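Rhodopsin (Rubrobacter xylanophilus, PDB 6KFQ) probably pumps protons across the membrane when its bound retinal absorbs light, and is a microbial rhodopsin of exceptionally high thermostability. Local coordinates at residues L6-V11 / L200-D205; L61-E66 / A125-L130; C87-A92 / S224-G229; D108-L113 / T135-G140. All coordinates share one frame; numbering follows the deposited sequence.

Contact 1. Residues L6-V11 / L200-D205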
loop_
_atom_site.group_PDB
_atom_site.type_symbol
_atom_site.label_atom_id
_atom_site.label_comp_id
_atom_site.label_asym_id
_atom_site.label_seq_id
_atom_site.Cartn_x
_atom_site.Cartn_y
_atom_site.Cartn_z
ATOM N N LEU A 6 13.056 9.911 -5.739
ATOM C CA LEU A 6 13.384 8.627 -5.124
ATOM C C LEU A 6 14.121 8.820 -3.801
ATOM O O LEU A 6 13.926 8.050 -2.853
ATOM C CB LEU A 6 14.213 7.784 -6.092
ATOM C CG LEU A 6 13.472 7.387 -7.380
ATOM C CD1 LEU A 6 14.447 6.798 -8.399
ATOM C CD2 LEU A 6 12.333 6.404 -7.079
ATOM N N TRP A 7 14.974 9.837 -3.713
ATOM C CA TRP A 7 15.676 10.078 -2.450
ATOM C C TRP A 7 14.730 10.616 -1.386
ATOM O O TRP A 7 14.827 10.243 -0.210
ATOM C CB TRP A 7 16.841 11.041 -2.665
ATOM C CG TRP A 7 18.074 10.364 -3.153
ATOM C CD1 TRP A 7 18.695 10.557 -4.356
ATOM C CD2 TRP A 7 18.849 9.379 -2.453
ATOM N NE1 TRP A 7 19.804 9.752 -4.446
ATOM C CE2 TRP A 7 19.923 9.020 -3.296
ATOM C CE3 TRP A 7 18.732 8.759 -1.208
ATOM C CZ2 TRP A 7 20.881 8.079 -2.927
ATOM C CZ3 TRP A 7 19.685 7.823 -0.840
ATOM C CH2 TRP A 7 20.751 7.493 -1.696
ATOM N N ILE A 8 13.807 11.496 -1.780
ATOM C CA ILE A 8 12.784 11.960 -0.851
ATOM C C ILE A 8 11.932 10.791 -0.383
ATOM O O ILE A 8 11.618 10.671 0.807
ATOM C CB ILE A 8 11.923 13.054 -1.508
ATOM C CG1 ILE A 8 12.717 14.352 -1.675
ATOM C CG2 ILE A 8 10.641 13.290 -0.689
ATOM C CD1 ILE A 8 12.001 15.341 -2.581
ATOM N N GLY A 9 11.535 9.917 -1.308
ATOM C CA GLY A 9 10.794 8.732 -0.909
ATOM C C GLY A 9 11.542 7.903 0.115
ATOM O O GLY A 9 10.973 7.472 1.123
ATOM N N PHE A 10 12.835 7.685 -0.119
ATOM C CA PHE A 10 13.647 6.935 0.834
ATOM C C PHE A 10 13.634 7.587 2.211
ATOM O O PHE A 10 13.324 6.939 3.217
ATOM C CB PHE A 10 15.086 6.822 0.332
ATOM C CG PHE A 10 16.028 6.275 1.366
ATOM C CD1 PHE A 10 15.879 4.973 1.830
ATOM C CD2 PHE A 10 17.039 7.058 1.890
ATOM C CE1 PHE A 10 16.741 4.462 2.788
ATOM C CE2 PHE A 10 17.907 6.553 2.849
ATOM C CZ PHE A 10 17.754 5.258 3.303
ATOM N N VAL A 11 14.003 8.867 2.282
ATOM C CA VAL A 11 14.101 9.529 3.578
ATOM C C VAL A 11 12.739 9.573 4.263
ATOM O O VAL A 11 12.625 9.319 5.468
ATOM C CB VAL A 11 14.720 10.930 3.405
ATOM C CG1 VAL A 11 14.713 11.682 4.728
ATOM C CG2 VAL A 11 16.141 10.801 2.874
ATOM N N LEU A 200 4.645 11.421 -8.540
ATOM C CA LEU A 200 3.279 11.120 -8.135
ATOM C C LEU A 200 3.230 9.878 -7.256
ATOM O O LEU A 200 2.578 9.879 -6.204
ATOM C CB LEU A 200 2.396 10.956 -9.374
ATOM C CG LEU A 200 2.177 12.292 -10.088
ATOM C CD1 LEU A 200 1.459 12.099 -11.416
ATOM C CD2 LEU A 200 1.402 13.264 -9.184
ATOM N N PHE A 201 3.899 8.797 -7.679
ATOM C CA PHE A 201 3.923 7.596 -6.848
ATOM C C PHE A 201 4.582 7.877 -5.502
ATOM O O PHE A 201 4.190 7.288 -4.485
ATOM C CB PHE A 201 4.665 6.449 -7.549
ATOM C CG PHE A 201 3.865 5.727 -8.600
ATOM C CD1 PHE A 201 2.541 5.345 -8.371
ATOM C CD2 PHE A 201 4.449 5.397 -9.813
ATOM C CE1 PHE A 201 1.824 4.659 -9.341
ATOM C CE2 PHE A 201 3.734 4.720 -10.796
ATOM C CZ PHE A 201 2.417 4.353 -10.560
ATOM N N MET A 202 5.583 8.764 -5.473
ATOM C CA MET A 202 6.231 9.083 -4.205
ATOM C C MET A 202 5.260 9.760 -3.248
ATOM O O MET A 202 5.215 9.417 -2.059
ATOM C CB MET A 202 7.467 9.960 -4.440
ATOM C CG MET A 202 8.169 10.404 -3.150
ATOM S SD MET A 202 7.504 11.957 -2.509
ATOM C CE MET A 202 8.005 13.107 -3.783
ATOM N N VAL A 203 4.470 10.720 -3.740
ATOM C CA VAL A 203 3.504 11.389 -2.873
ATOM C C VAL A 203 2.462 10.392 -2.390
ATOM O O VAL A 203 2.155 10.318 -1.192
ATOM C CB VAL A 203 2.843 12.576 -3.596
ATOM C CG1 VAL A 203 1.755 13.186 -2.723
ATOM C CG2 VAL A 203 3.878 13.630 -3.969
ATOM N N LEU A 204 1.912 9.596 -3.318
ATOM C CA LEU A 204 0.954 8.568 -2.937
ATOM C C LEU A 204 1.549 7.606 -1.915
ATOM O O LEU A 204 0.913 7.291 -0.902
ATOM C CB LEU A 204 0.489 7.799 -4.186
ATOM C CG LEU A 204 -0.354 8.632 -5.152
ATOM C CD1 LEU A 204 -0.615 7.845 -6.457
ATOM C CD2 LEU A 204 -1.672 8.991 -4.482
ATOM N N ASP A 205 2.754 7.096 -2.183
ATOM C CA ASP A 205 3.364 6.138 -1.260
ATOM C C ASP A 205 3.502 6.720 0.143
ATOM O O ASP A 205 3.202 6.047 1.133
ATOM C CB ASP A 205 4.742 5.712 -1.762
ATOM C CG ASP A 205 4.677 4.737 -2.919
ATOM O OD1 ASP A 205 3.580 4.203 -3.215
ATOM O OD2 ASP A 205 5.746 4.504 -3.527
#
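No ring or other flat group lies between Gly9 and Met202, where the two helices come together; the flat side chains of these segments face elsewhere. Phe201 packs edge-to-face with Trp75 on helix 70-90, and the Asp205 carboxylate, part of the retinal pocket, is hydrogen-bonded through OD1 to Tyr178 OH and through OD2 to Tyr49 OH. What remains for the contact itself is aliphatic and sulfur packing. In the conformer described here, one of two modelled for Met202, its CG sits against the bare backbone of Gly9, 3.8 Å from Gly9 CA. The CA atoms of Gly9 and Met202 are 5.6 Å apart, a close fit, though a beta carbon on Gly9 would not clash with CG. With CG anti to its own backbone N (chi1 177°), the methionine reaches across to helix 2-23. Its chain then bends at both following torsions, which carries the sulfur round the side of that helix to Ile8. There the CG2 branch of Ile8 meets Met202 SD at 3.9 Å, with Met202 CE next to it. No hydrogen bond crosses the interface. Helix 2-23 and helix 194-218, the first and last of the seven transmembrane helices, run in the same direction here, and their meeting closes the ring of the bundle. Tyr49 of helix 32-53 and Trp5 of helix 2-23 also touch Met202.

Contact 2. Residues L61-E66 / A125-L130. With MPG ([(Z)-octadec-9-enyl] (2R)-2,3-bis(oxidanyl)propanoate), chain B.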
loop_
_atom_site.group_PDB
_atom_site.type_symbol
_atom_site.label_atom_id
_atom_site.label_comp_id
_atom_site.label_asym_id
_atom_site.label_seq_id
_atom_site.Cartn_x
_atom_site.Cartn_y
_atom_site.Cartn_z
ATOM N N LEU A 61 13.633 -1.563 -20.935
ATOM C CA LEU A 61 12.934 -2.654 -21.590
ATOM C C LEU A 61 13.347 -2.733 -23.051
ATOM O O LEU A 61 13.990 -1.823 -23.579
ATOM C CB LEU A 61 11.429 -2.453 -21.443
ATOM C CG LEU A 61 10.870 -2.570 -20.023
ATOM C CD1 LEU A 61 9.355 -2.401 -20.025
ATOM C CD2 LEU A 61 11.252 -3.904 -19.399
ATOM N N PRO A 62 13.016 -3.832 -23.736
ATOM C CA PRO A 62 13.357 -3.924 -25.166
ATOM C C PRO A 62 12.754 -2.820 -26.025
ATOM O O PRO A 62 13.282 -2.558 -27.112
ATOM C CB PRO A 62 12.819 -5.304 -25.566
ATOM C CG PRO A 62 12.877 -6.096 -24.304
ATOM C CD PRO A 62 12.556 -5.127 -23.198
ATOM N N ASP A 63 11.674 -2.167 -25.594
ATOM C CA ASP A 63 11.148 -1.032 -26.345
ATOM C C ASP A 63 11.786 0.298 -25.944
ATOM O O ASP A 63 11.396 1.343 -26.476
ATOM C CB ASP A 63 9.623 -0.951 -26.192
ATOM C CG ASP A 63 9.177 -0.854 -24.743
ATOM O OD1 ASP A 63 10.025 -0.630 -23.852
ATOM O OD2 ASP A 63 7.965 -1.018 -24.489
ATOM N N GLY A 64 12.749 0.291 -25.028
ATOM C CA GLY A 64 13.420 1.509 -24.626
ATOM C C GLY A 64 12.817 2.221 -23.431
ATOM O O GLY A 64 13.407 3.195 -22.946
ATOM N N ARG A 65 11.662 1.782 -22.942
ATOM C CA ARG A 65 11.106 2.383 -21.737
ATOM C C ARG A 65 11.951 2.015 -20.524
ATOM O O ARG A 65 12.353 0.861 -20.356
ATOM C CB ARG A 65 9.663 1.925 -21.516
ATOM C CG ARG A 65 8.673 2.435 -22.546
ATOM C CD ARG A 65 7.243 2.060 -22.168
ATOM N NE ARG A 65 6.997 0.623 -22.273
ATOM C CZ ARG A 65 6.651 -0.168 -21.260
ATOM N NH1 ARG A 65 6.495 0.328 -20.039
ATOM N NH2 ARG A 65 6.450 -1.464 -21.475
ATOM N N GLU A 66 12.228 3.001 -19.676
ATOM C CA GLU A 66 12.814 2.704 -18.379
ATOM C C GLU A 66 11.706 2.265 -17.435
ATOM O O GLU A 66 10.718 2.982 -17.245
ATOM C CB GLU A 66 13.561 3.910 -17.810
ATOM C CG GLU A 66 14.376 3.563 -16.567
ATOM C CD GLU A 66 15.123 4.747 -15.981
ATOM O OE1 GLU A 66 15.050 5.851 -16.558
ATOM O OE2 GLU A 66 15.783 4.568 -14.935
ATOM N N ALA A 125 -0.852 -4.754 -26.874
ATOM C CA ALA A 125 -2.138 -5.401 -26.641
ATOM C C ALA A 125 -2.099 -6.259 -25.383
ATOM O O ALA A 125 -3.085 -6.331 -24.639
ATOM C CB ALA A 125 -2.530 -6.237 -27.860
ATOM N N GLY A 126 -0.975 -6.925 -25.129
ATOM C CA GLY A 126 -0.850 -7.678 -23.899
ATOM C C GLY A 126 -0.819 -6.778 -22.683
ATOM O O GLY A 126 -1.334 -7.142 -21.624
ATOM N N ARG A 127 -0.239 -5.585 -22.821
ATOM C CA ARG A 127 -0.210 -4.645 -21.704
ATOM C C ARG A 127 -1.617 -4.197 -21.327
ATOM O O ARG A 127 -1.949 -4.093 -20.138
ATOM C CB ARG A 127 0.667 -3.446 -22.066
ATOM C CG ARG A 127 1.110 -2.605 -20.884
ATOM C CD ARG A 127 2.259 -1.698 -21.295
ATOM N NE ARG A 127 1.789 -0.643 -22.182
ATOM C CZ ARG A 127 2.506 -0.104 -23.157
ATOM N NH1 ARG A 127 3.740 -0.530 -23.397
ATOM N NH2 ARG A 127 1.980 0.857 -23.904
ATOM N N ALA A 128 -2.463 -3.962 -22.331
ATOM C CA ALA A 128 -3.816 -3.480 -22.082
ATOM C C ALA A 128 -4.654 -4.534 -21.379
ATOM O O ALA A 128 -5.320 -4.246 -20.377
ATOM C CB ALA A 128 -4.467 -3.055 -23.400
ATOM N N ILE A 129 -4.634 -5.770 -21.886
ATOM C CA ILE A 129 -5.436 -6.824 -21.266
ATOM C C ILE A 129 -4.970 -7.076 -19.834
ATOM O O ILE A 129 -5.784 -7.317 -18.936
ATOM C CB ILE A 129 -5.407 -8.111 -22.117
ATOM C CG1 ILE A 129 -6.386 -9.142 -21.557
ATOM C CG2 ILE A 129 -4.017 -8.711 -22.177
ATOM C CD1 ILE A 129 -7.838 -8.758 -21.738
ATOM N N LEU A 130 -3.659 -7.009 -19.596
ATOM C CA LEU A 130 -3.152 -7.226 -18.243
ATOM C C LEU A 130 -3.514 -6.078 -17.309
ATOM O O LEU A 130 -3.737 -6.301 -16.111
ATOM C CB LEU A 130 -1.639 -7.419 -18.276
ATOM C CG LEU A 130 -1.206 -8.711 -18.954
ATOM C CD1 LEU A 130 0.308 -8.742 -19.167
ATOM C CD2 LEU A 130 -1.670 -9.883 -18.130
HETATM C C2 MPG B . -1.985 -12.008 -21.994
HETATM C C3 MPG B . -2.795 -12.575 -20.847
HETATM C C4 MPG B . -4.264 -12.229 -20.912
HETATM C C5 MPG B . -5.108 -13.176 -21.734
HETATM C C6 MPG B . -5.557 -14.418 -20.995
HETATM C C7 MPG B . -6.605 -14.157 -19.918
HETATM C C8 MPG B . -7.111 -15.389 -19.227
HETATM C C9 MPG B . -8.255 -15.117 -18.296
HETATM C C10 MPG B . -8.338 -15.389 -17.014
HETATM C C11 MPG B . -9.514 -15.032 -16.157
HETATM C C12 MPG B . -10.140 -16.191 -15.436
HETATM C C13 MPG B . -9.524 -16.516 -14.083
HETATM C C14 MPG B . -10.264 -17.590 -13.320
HETATM C C15 MPG B . -9.809 -17.789 -11.890
HETATM C C16 MPG B . -10.611 -18.828 -11.138
HETATM C C17 MPG B . -10.234 -19.058 -9.698
HETATM C C18 MPG B . -11.048 -20.139 -9.022
HETATM O O1 MPG B . 0.202 -11.399 -22.818
HETATM C C1 MPG B . -0.499 -12.126 -21.782
HETATM C CXD MPG B . 2.166 -10.666 -23.936
HETATM O O2 MPG B . 1.178 -10.083 -24.768
HETATM C C21 MPG B . 3.052 -11.626 -24.715
HETATM O O3 MPG B . 3.682 -10.934 -25.783
HETATM O O4 MPG B . 2.189 -11.821 -21.846
HETATM C CX3 MPG B . 1.530 -11.366 -22.745
#
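Arg65 and Arg127 meet through their guanidinium groups. Arg127 NH1 stands over one face of the Arg65 guanidinium, 3.2 Å above its plane and offset toward the rim, with the planes 70° apart. Arg127 CG is anti to its backbone N (chi1 -163°), which sends the chain toward the loop and past Arg65 in the opposite direction. Asp63 lies beside both, but only Arg65 bonds it, by a salt bridge from NE to Asp63 OD2 at 2.9 Å, on the syn side but well out of the carboxylate plane; NH2 adds a weak bond. Arg127 NH1 stays 4.4 Å from Asp63 OD2, beyond a salt bridge, an attraction that probably offsets the closeness of the two cations. Hydrogen bonds within the loop shape it: Leu61 to Gly64 form a type I turn, and Asp63 OD1 accepts from Arg65 N at 3.1 Å, an Asx turn. An alanine at Arg65 removes the guanidinium, which would probably leave the Asp63 carboxylate freer to turn and Gly119 O without the donor it takes from NH2. Lipid contact belongs to the far side of the helix, where Gly126 CA lies 3.3 Å from MPG O2; a side chain would hit that hydroxyl. Ile129 CG2 rests on the octadecenyl chain, 3.7 Å from MPG C4. The loop is the tip of the hairpin of strands 59-60 and 66-67, leaning toward the start of helix 124-153.

Contact 3. Residues C87-A92 / S224-G229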
loop_
_atom_site.group_PDB
_atom_site.type_symbol
_atom_site.label_atom_id
_atom_site.label_comp_id
_atom_site.label_asym_id
_atom_site.label_seq_id
_atom_site.Cartn_x
_atom_site.Cartn_y
_atom_site.Cartn_z
ATOM N N CYS A 87 -7.797 -5.228 8.288
ATOM C CA CYS A 87 -8.517 -6.399 8.790
ATOM C C CYS A 87 -8.435 -6.498 10.311
ATOM O O CYS A 87 -9.428 -6.819 10.973
ATOM C CB CYS A 87 -7.961 -7.672 8.155
ATOM S SG CYS A 87 -8.356 -7.882 6.398
ATOM N N LEU A 88 -7.249 -6.262 10.880
ATOM C CA LEU A 88 -7.086 -6.402 12.324
ATOM C C LEU A 88 -7.830 -5.310 13.087
ATOM O O LEU A 88 -8.269 -5.542 14.218
ATOM C CB LEU A 88 -5.600 -6.401 12.677
ATOM C CG LEU A 88 -4.800 -7.515 12.004
ATOM C CD1 LEU A 88 -3.313 -7.365 12.294
ATOM C CD2 LEU A 88 -5.299 -8.875 12.460
ATOM N N LEU A 89 -7.976 -4.120 12.498
ATOM C CA LEU A 89 -8.851 -3.105 13.082
ATOM C C LEU A 89 -10.306 -3.557 13.082
ATOM O O LEU A 89 -10.990 -3.474 14.109
ATOM C CB LEU A 89 -8.735 -1.790 12.317
ATOM C CG LEU A 89 -7.489 -0.931 12.505
ATOM C CD1 LEU A 89 -7.628 0.318 11.643
ATOM C CD2 LEU A 89 -7.284 -0.556 13.972
ATOM N N ALA A 90 -10.798 -4.034 11.929
ATOM C CA ALA A 90 -12.231 -4.252 11.718
ATOM C C ALA A 90 -12.738 -5.546 12.351
ATOM O O ALA A 90 -13.871 -5.589 12.844
ATOM C CB ALA A 90 -12.549 -4.268 10.216
ATOM N N LEU A 91 -11.937 -6.606 12.340
ATOM C CA LEU A 91 -12.408 -7.926 12.739
ATOM C C LEU A 91 -12.078 -8.211 14.200
ATOM O O LEU A 91 -10.916 -8.134 14.614
ATOM C CB LEU A 91 -11.804 -9.003 11.833
ATOM C CG LEU A 91 -12.051 -8.837 10.330
ATOM C CD1 LEU A 91 -11.055 -9.677 9.522
ATOM C CD2 LEU A 91 -13.478 -9.199 9.945
ATOM N N ALA A 92 -13.113 -8.560 14.974
ATOM C CA ALA A 92 -12.937 -8.792 16.403
ATOM C C ALA A 92 -12.165 -10.076 16.684
ATOM O O ALA A 92 -11.505 -10.184 17.724
ATOM C CB ALA A 92 -14.298 -8.827 17.096
ATOM N N SER A 224 -5.917 0.628 22.321
ATOM C CA SER A 224 -6.151 0.086 23.655
ATOM C C SER A 224 -7.495 -0.623 23.733
ATOM O O SER A 224 -7.624 -1.639 24.424
ATOM C CB SER A 224 -6.061 1.195 24.706
ATOM O OG SER A 224 -7.098 2.144 24.546
ATOM N N ASP A 225 -8.508 -0.107 23.025
ATOM C CA ASP A 225 -9.786 -0.808 22.920
ATOM C C ASP A 225 -9.583 -2.228 22.408
ATOM O O ASP A 225 -10.136 -3.190 22.953
ATOM C CB ASP A 225 -10.736 -0.042 21.994
ATOM C CG ASP A 225 -11.440 1.111 22.687
ATOM O OD1 ASP A 225 -11.285 1.262 23.915
ATOM O OD2 ASP A 225 -12.161 1.863 21.994
ATOM N N ILE A 226 -8.781 -2.371 21.351
ATOM C CA ILE A 226 -8.524 -3.685 20.768
ATOM C C ILE A 226 -7.630 -4.512 21.682
ATOM O O ILE A 226 -7.859 -5.711 21.877
ATOM C CB ILE A 226 -7.910 -3.526 19.363
ATOM C CG1 ILE A 226 -8.912 -2.856 18.427
ATOM C CG2 ILE A 226 -7.472 -4.876 18.797
ATOM C CD1 ILE A 226 -8.336 -2.491 17.079
ATOM N N GLY A 227 -6.601 -3.885 22.260
ATOM C CA GLY A 227 -5.699 -4.620 23.132
ATOM C C GLY A 227 -6.383 -5.152 24.375
ATOM O O GLY A 227 -6.079 -6.253 24.840
ATOM N N SER A 228 -7.326 -4.381 24.926
ATOM C CA SER A 228 -7.996 -4.783 26.159
ATOM C C SER A 228 -8.828 -6.045 25.973
ATOM O O SER A 228 -8.948 -6.848 26.904
ATOM C CB SER A 228 -8.878 -3.645 26.674
ATOM N N GLY A 229 -9.405 -6.239 24.791
ATOM C CA GLY A 229 -10.228 -7.407 24.529
ATOM C C GLY A 229 -9.458 -8.712 24.558
ATOM O O GLY A 229 -8.433 -8.851 23.891
#
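Ile226 reaches over to Leu88 and Leu89, and it alone carries the contact for its segment. Just before it come two polar residues bonded elsewhere: Ser224 OG is hydrogen-bonded to the backbone oxygens of Arg220 and Gln221 one turn back, and Asp225 OD2 to Thr157 OG1. At Ile226 the side chain turns to helix 70-90. Its CG1 branch lies anti to the carbonyl carbon (chi1 -64°) and extends almost straight, which sends the CD1 methyl to the end of that helix. Ile226 CD1 rests 3.8 Å from Leu89 CD2, with the two side chains crossing at about a right angle. Ile226 CD1 also lies 4.1 Å from Leu89 CA and 4.2 Å from Leu88 O, and so covers backbone as well as side chain. Leu89 takes part in a roundabout way: its CB points away from the partner segment, but the CD2 branch turns back to meet the isoleucine. After Ile226, Ser228 N bonds to Ser224 O at 2.8 Å and Gly229 N makes a weak bond with Ile226 O; the model stops at Gly229. No hydrogen bond joins the two segments directly, but Arg156 stands close by, its NE bonded to Leu89 O, and it touches Ile226 too. The contact thus sets the short helix 220-228, which follows the last transmembrane helix, against the end of helix 70-90. Tyr33 of helix 32-53 and Val160 of helix 158-184 also pack on Ile226.

Contact 4. Residues D108-L113 / T135-G140. With RET (retinal), chain R.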
loop_
_atom_site.group_PDB
_atom_site.type_symbol
_atom_site.label_atom_id
_atom_site.label_comp_id
_atom_site.label_asym_id
_atom_site.label_seq_id
_atom_site.Cartn_x
_atom_site.Cartn_y
_atom_site.Cartn_z
ATOM N N ASP A 108 -5.333 -8.983 -3.866
ATOM C CA ASP A 108 -4.382 -7.879 -3.882
ATOM C C ASP A 108 -3.060 -8.283 -4.526
ATOM O O ASP A 108 -2.466 -7.503 -5.282
ATOM C CB ASP A 108 -4.161 -7.393 -2.457
ATOM C CG ASP A 108 -3.167 -6.270 -2.388
ATOM O OD1 ASP A 108 -1.957 -6.556 -2.260
ATOM O OD2 ASP A 108 -3.602 -5.105 -2.505
ATOM N N VAL A 109 -2.582 -9.500 -4.243
ATOM C CA VAL A 109 -1.324 -9.950 -4.831
ATOM C C VAL A 109 -1.480 -10.140 -6.337
ATOM O O VAL A 109 -0.583 -9.798 -7.117
ATOM C CB VAL A 109 -0.835 -11.233 -4.130
ATOM C CG1 VAL A 109 0.342 -11.840 -4.871
ATOM C CG2 VAL A 109 -0.442 -10.923 -2.694
ATOM N N VAL A 110 -2.631 -10.660 -6.770
ATOM C CA VAL A 110 -2.907 -10.784 -8.199
ATOM C C VAL A 110 -2.905 -9.411 -8.862
ATOM O O VAL A 110 -2.348 -9.225 -9.953
ATOM C CB VAL A 110 -4.245 -11.516 -8.409
ATOM C CG1 VAL A 110 -4.735 -11.316 -9.830
ATOM C CG2 VAL A 110 -4.078 -13.005 -8.097
ATOM N N MET A 111 -3.536 -8.431 -8.216
ATOM C CA MET A 111 -3.528 -7.062 -8.724
ATOM C C MET A 111 -2.106 -6.562 -8.960
ATOM O O MET A 111 -1.777 -6.066 -10.047
ATOM C CB MET A 111 -4.267 -6.155 -7.734
ATOM C CG MET A 111 -4.252 -4.693 -8.105
ATOM S SD MET A 111 -4.924 -3.621 -6.801
ATOM C CE MET A 111 -3.589 -3.593 -5.590
ATOM N N ILE A 112 -1.242 -6.694 -7.950
ATOM C CA ILE A 112 0.103 -6.135 -8.060
ATOM C C ILE A 112 0.905 -6.893 -9.101
ATOM O O ILE A 112 1.559 -6.294 -9.966
ATOM C CB ILE A 112 0.820 -6.156 -6.699
ATOM C CG1 ILE A 112 0.076 -5.303 -5.671
ATOM C CG2 ILE A 112 2.282 -5.690 -6.879
ATOM C CD1 ILE A 112 0.002 -3.843 -6.059
ATOM N N LEU A 113 0.896 -8.224 -9.018
ATOM C CA LEU A 113 1.729 -9.021 -9.908
ATOM C C LEU A 113 1.271 -8.918 -11.361
ATOM O O LEU A 113 2.098 -8.970 -12.279
ATOM C CB LEU A 113 1.750 -10.478 -9.435
ATOM C CG LEU A 113 2.508 -10.663 -8.117
ATOM C CD1 LEU A 113 2.521 -12.103 -7.669
ATOM C CD2 LEU A 113 3.931 -10.117 -8.238
ATOM N N THR A 135 -6.934 -4.293 -12.838
ATOM C CA THR A 135 -8.013 -3.450 -12.337
ATOM C C THR A 135 -9.204 -4.279 -11.856
ATOM O O THR A 135 -9.848 -3.925 -10.858
ATOM C CB THR A 135 -8.433 -2.466 -13.426
ATOM O OG1 THR A 135 -7.300 -1.671 -13.788
ATOM C CG2 THR A 135 -9.547 -1.554 -12.949
ATOM N N ALA A 136 -9.487 -5.401 -12.518
ATOM C CA ALA A 136 -10.545 -6.294 -12.047
ATOM C C ALA A 136 -10.255 -6.785 -10.634
ATOM O O ALA A 136 -11.139 -6.782 -9.772
ATOM C CB ALA A 136 -10.698 -7.481 -13.002
ATOM N N ALA A 137 -9.020 -7.236 -10.387
ATOM C CA ALA A 137 -8.646 -7.663 -9.040
ATOM C C ALA A 137 -8.742 -6.508 -8.057
ATOM O O ALA A 137 -9.191 -6.683 -6.921
ATOM C CB ALA A 137 -7.229 -8.238 -9.033
ATOM N N PHE A 138 -8.326 -5.318 -8.484
ATOM C CA PHE A 138 -8.450 -4.127 -7.646
ATOM C C PHE A 138 -9.898 -3.895 -7.243
ATOM O O PHE A 138 -10.196 -3.636 -6.073
ATOM C CB PHE A 138 -7.892 -2.924 -8.408
ATOM C CG PHE A 138 -7.905 -1.629 -7.629
ATOM C CD1 PHE A 138 -8.178 -0.440 -8.267
ATOM C CD2 PHE A 138 -7.651 -1.611 -6.262
ATOM C CE1 PHE A 138 -8.179 0.764 -7.565
ATOM C CE2 PHE A 138 -7.654 -0.415 -5.558
ATOM C CZ PHE A 138 -7.923 0.765 -6.202
ATOM N N ILE A 139 -10.823 -4.019 -8.192
ATOM C CA ILE A 139 -12.227 -3.840 -7.851
ATOM C C ILE A 139 -12.665 -4.897 -6.844
ATOM O O ILE A 139 -13.429 -4.608 -5.917
ATOM C CB ILE A 139 -13.075 -3.852 -9.130
ATOM C CG1 ILE A 139 -12.641 -2.691 -10.024
ATOM C CG2 ILE A 139 -14.573 -3.801 -8.792
ATOM C CD1 ILE A 139 -13.222 -2.765 -11.407
ATOM N N GLY A 140 -12.148 -6.122 -6.979
ATOM C CA GLY A 140 -12.382 -7.129 -5.952
ATOM C C GLY A 140 -11.928 -6.676 -4.572
ATOM O O GLY A 140 -12.654 -6.830 -3.590
HETATM C C1 RET R . -1.416 -0.917 -10.822
HETATM C C2 RET R . -1.473 -1.047 -12.351
HETATM C C3 RET R . -2.534 -1.991 -12.874
HETATM C C4 RET R . -3.909 -1.613 -12.360
HETATM C C5 RET R . -3.933 -1.215 -10.900
HETATM C C6 RET R . -2.818 -0.990 -10.182
HETATM C C7 RET R . -2.931 -0.606 -8.782
HETATM C C8 RET R . -1.976 -0.453 -7.825
HETATM C C9 RET R . -2.120 -0.059 -6.441
HETATM C C10 RET R . -1.010 0.214 -5.732
HETATM C C11 RET R . -0.921 0.613 -4.357
HETATM C C12 RET R . 0.262 0.814 -3.786
HETATM C C13 RET R . 0.517 1.197 -2.417
HETATM C C14 RET R . 1.800 1.239 -1.984
HETATM C C15 RET R . 2.271 1.556 -0.666
HETATM C C16 RET R . -0.520 -2.047 -10.298
HETATM C C17 RET R . -0.722 0.433 -10.560
HETATM C C18 RET R . -5.315 -1.288 -10.309
HETATM C C19 RET R . -3.503 0.053 -5.864
HETATM C C20 RET R . -0.661 1.493 -1.533
#
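Part of the wall of the retinal pocket is formed by Met111 and Phe138, one from each of two neighbouring transmembrane helices. The two side chains lie side by side, pointing the same way into the bundle. Met111 SD sits 3.4 Å from Phe138 CD2 in a Met-aromatic contact, 4.4 Å from the ring centroid and oblique to the ring. Met111 CG lies anti to the backbone N, and a bend at chi3 (75°) swings the CE methyl onto the polyene, 3.7 Å from RET C19. That same retinal methyl lies over one face of the Phe138 ring, while Phe138 CB packs 3.6 Å from RET C18. An alanine in place of Met111 removes SD and CE, and would probably leave a gap beside the Phe138 ring and the C19 methyl, holding both less firmly. Farther from the retinal, Ala137 CB fits against Met111 CB at 3.8 Å, and Val110 CG1 flanks it. The short side chain of Ala137 is consistent with the close approach, 8.0 Å, of the nearly antiparallel segment axes (153°). Helices 98-120 and 124-153 thus pack tightly, and Trp175 and Ile176 of helix 158-184 touch Phe138 as well.

How the contacts relate
Contacts 1 and 4 are buried in the bundle, on opposite sides of the chain's centre, and both rest on a methionine packed against a small residue of a neighbouring helix; contact 4 adds an aromatic ring and retinal. Contact 2 is a surface contact of charged groups, contact 3 a partly buried aliphatic one. These two lie on opposite sides of the centre, with their centres about 43 Å apart. Contacts 2 and 4 share helix 124-153, which offers an arginine near its start and apolar residues deeper in. Contact 1 uses helix 194-218 and contact 3 the short helix that follows. None of the four touches another.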